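Local atomic coordinates of laccase (Botrytis aclada, PDB entry 3V9E), a protein that probably oxidises phenolic substrates such as hydroquinones at its copper centres while reducing dioxygen to water, contributing to lignin degradation. Residues R68-S73 / L108-T113. Sequence-based numbering, arbitrary orientation. Where two conformers were deposited one is given.
Sequences REYWLS and LIIHVT. With NAG (2-acetamido-2-deoxy-beta-D-glucopyranose), chain K.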
# COMPACT_ATOMS: atom_id res chain seq x y z
N ARG A 68 5.14 -8.73 -20.45
CA ARG A 68 3.90 -9.34 -20.06
C ARG A 68 2.81 -8.31 -20.23
O ARG A 68 2.99 -7.19 -19.77
CB ARG A 68 3.96 -9.77 -18.63
CG ARG A 68 4.98 -10.95 -18.44
CD ARG A 68 4.77 -11.69 -17.18
NE ARG A 68 5.97 -12.47 -16.85
CZ ARG A 68 6.25 -13.69 -17.27
NH1 ARG A 68 5.40 -14.34 -18.05
NH2 ARG A 68 7.38 -14.25 -16.92
N GLU A 69 1.74 -8.71 -20.87
CA GLU A 69 0.68 -7.83 -21.17
C GLU A 69 -0.60 -8.22 -20.42
O GLU A 69 -0.99 -9.38 -20.41
CB GLU A 69 0.48 -7.87 -22.69
CG GLU A 69 -0.43 -6.79 -23.19
CD GLU A 69 -0.41 -6.64 -24.70
OE1 GLU A 69 -0.30 -7.64 -25.40
OE2 GLU A 69 -0.61 -5.51 -25.18
N TYR A 70 -1.31 -7.24 -19.89
CA TYR A 70 -2.53 -7.43 -19.15
C TYR A 70 -3.59 -6.43 -19.63
O TYR A 70 -3.27 -5.36 -20.03
CB TYR A 70 -2.26 -7.23 -17.65
CG TYR A 70 -0.99 -8.00 -17.13
CD1 TYR A 70 0.27 -7.50 -17.39
CD2 TYR A 70 -1.07 -9.17 -16.39
CE1 TYR A 70 1.43 -8.10 -16.94
CE2 TYR A 70 0.11 -9.81 -15.95
CZ TYR A 70 1.36 -9.27 -16.24
OH TYR A 70 2.55 -9.87 -15.78
N TRP A 71 -4.87 -6.79 -19.53
CA TRP A 71 -5.95 -5.89 -19.85
C TRP A 71 -6.79 -5.89 -18.59
O TRP A 71 -7.18 -6.96 -18.14
CB TRP A 71 -6.79 -6.39 -21.05
CG TRP A 71 -6.15 -6.16 -22.38
CD1 TRP A 71 -6.41 -5.13 -23.26
CD2 TRP A 71 -5.18 -6.98 -22.98
NE1 TRP A 71 -5.62 -5.27 -24.39
CE2 TRP A 71 -4.86 -6.41 -24.24
CE3 TRP A 71 -4.54 -8.16 -22.60
CZ2 TRP A 71 -3.92 -6.98 -25.06
CZ3 TRP A 71 -3.62 -8.71 -23.41
CH2 TRP A 71 -3.32 -8.13 -24.63
N LEU A 72 -7.01 -4.72 -18.01
CA LEU A 72 -7.83 -4.57 -16.85
C LEU A 72 -8.95 -3.62 -17.16
O LEU A 72 -8.78 -2.60 -17.85
CB LEU A 72 -7.06 -4.05 -15.63
CG LEU A 72 -5.86 -4.87 -15.09
CD1 LEU A 72 -5.17 -4.24 -13.88
CD2 LEU A 72 -6.43 -6.20 -14.74
N SER A 73 -10.09 -3.97 -16.62
CA SER A 73 -11.28 -3.14 -16.68
C SER A 73 -11.73 -2.73 -15.32
O SER A 73 -12.09 -3.54 -14.48
CB SER A 73 -12.40 -3.92 -17.32
OG SER A 73 -13.63 -3.23 -17.23
N LEU A 108 6.14 -4.74 -17.99
CA LEU A 108 4.72 -4.90 -17.89
C LEU A 108 4.00 -3.89 -18.76
O LEU A 108 4.42 -2.74 -18.83
CB LEU A 108 4.27 -4.72 -16.45
CG LEU A 108 4.95 -5.65 -15.45
CD1 LEU A 108 4.22 -5.63 -14.10
CD2 LEU A 108 5.19 -7.05 -15.94
N ILE A 109 2.98 -4.35 -19.48
CA ILE A 109 2.10 -3.49 -20.26
C ILE A 109 0.72 -3.75 -19.74
O ILE A 109 0.21 -4.84 -19.88
CB ILE A 109 2.18 -3.86 -21.76
CG1 ILE A 109 3.61 -3.66 -22.22
CG2 ILE A 109 1.26 -2.94 -22.52
CD1 ILE A 109 3.84 -4.04 -23.69
N ILE A 110 0.11 -2.79 -19.09
CA ILE A 110 -1.16 -3.05 -18.43
C ILE A 110 -2.16 -2.03 -18.96
O ILE A 110 -2.12 -0.93 -18.55
CB ILE A 110 -1.07 -2.90 -16.94
CG1 ILE A 110 0.08 -3.75 -16.38
CG2 ILE A 110 -2.39 -3.28 -16.28
CD1 ILE A 110 0.55 -3.46 -14.97
N HIS A 111 -3.03 -2.45 -19.86
CA HIS A 111 -4.11 -1.63 -20.42
C HIS A 111 -5.21 -1.51 -19.44
O HIS A 111 -5.80 -2.51 -19.07
CB HIS A 111 -4.67 -2.25 -21.70
CG HIS A 111 -3.63 -2.69 -22.66
ND1 HIS A 111 -3.11 -1.83 -23.62
CD2 HIS A 111 -3.02 -3.87 -22.86
CE1 HIS A 111 -2.22 -2.47 -24.34
NE2 HIS A 111 -2.12 -3.70 -23.89
N VAL A 112 -5.49 -0.29 -18.99
CA VAL A 112 -6.48 -0.06 -18.02
C VAL A 112 -7.58 0.77 -18.68
O VAL A 112 -7.40 1.91 -18.97
CB VAL A 112 -5.92 0.70 -16.82
CG1 VAL A 112 -7.04 0.99 -15.86
CG2 VAL A 112 -4.85 -0.19 -16.13
N THR A 113 -8.76 0.19 -18.78
CA THR A 113 -9.94 0.89 -19.31
C THR A 113 -10.86 1.20 -18.17
O THR A 113 -11.16 0.36 -17.30
CB THR A 113 -10.64 -0.03 -20.35
OG1 THR A 113 -9.74 -0.29 -21.42
CG2 THR A 113 -11.87 0.69 -20.90
C1 NAG K . -10.72 -7.83 -17.71
C2 NAG K . -10.07 -8.83 -18.62
C3 NAG K . -9.89 -8.20 -19.97
C4 NAG K . -11.29 -7.78 -20.45
C5 NAG K . -11.91 -6.85 -19.46
C6 NAG K . -13.30 -6.39 -19.93
C7 NAG K . -8.56 -10.21 -17.26
C8 NAG K . -7.18 -10.26 -16.69
N2 NAG K . -8.76 -9.11 -18.02
O3 NAG K . -9.34 -9.19 -20.75
O4 NAG K . -11.11 -7.22 -21.74
O5 NAG K . -12.03 -7.47 -18.17
O6 NAG K . -14.17 -7.49 -20.11
O7 NAG K . -9.40 -11.09 -17.06
O HOH W 1 -8.33 -2.76 -20.93
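His111 of strand segment 108-113 meets Glu69 and Trp71 of segment 68-73. At the ring edge, His111 NE2 donates to Glu69 OE2 (2.7 Å, 166° at the hydrogen), with the oxygen in the imidazole plane but the donor on the anti side and tilted out of the carboxylate plane. With CG anti to the backbone N (chi1 -169°) and the chain extended, the Glu69 carboxylate reaches His111, two residues on from its register partner Ile109. His111 ND1 is hydrogen-bonded to Thr154 OG1, so both ring nitrogens are engaged, which probably fixes the ring's rotation. In the conformer given, the five-membered ring of Trp71 lies over one imidazole face, an offset stack with planes 20° apart; His111 CD2 sits 3.3 Å from Trp71 NE1. On the other sheet face, Leu108 CD2 meets the edge of the modelled Tyr70 ring, 4.0 Å from Tyr70 CE1, while Leu72 CD1 lies alongside Ile110 CG2 (3.8 Å). Five backbone hydrogen bonds carry the parallel register, Leu72 N to His111 O being almost straight. A glycan NAG donates through N2 to Trp71 O (2.7 Å). These are the central strands of a four-stranded cupredoxin-type sheet, flanked by 86-91 and 152-158; strand 100-103 covers Tyr70 and Leu72.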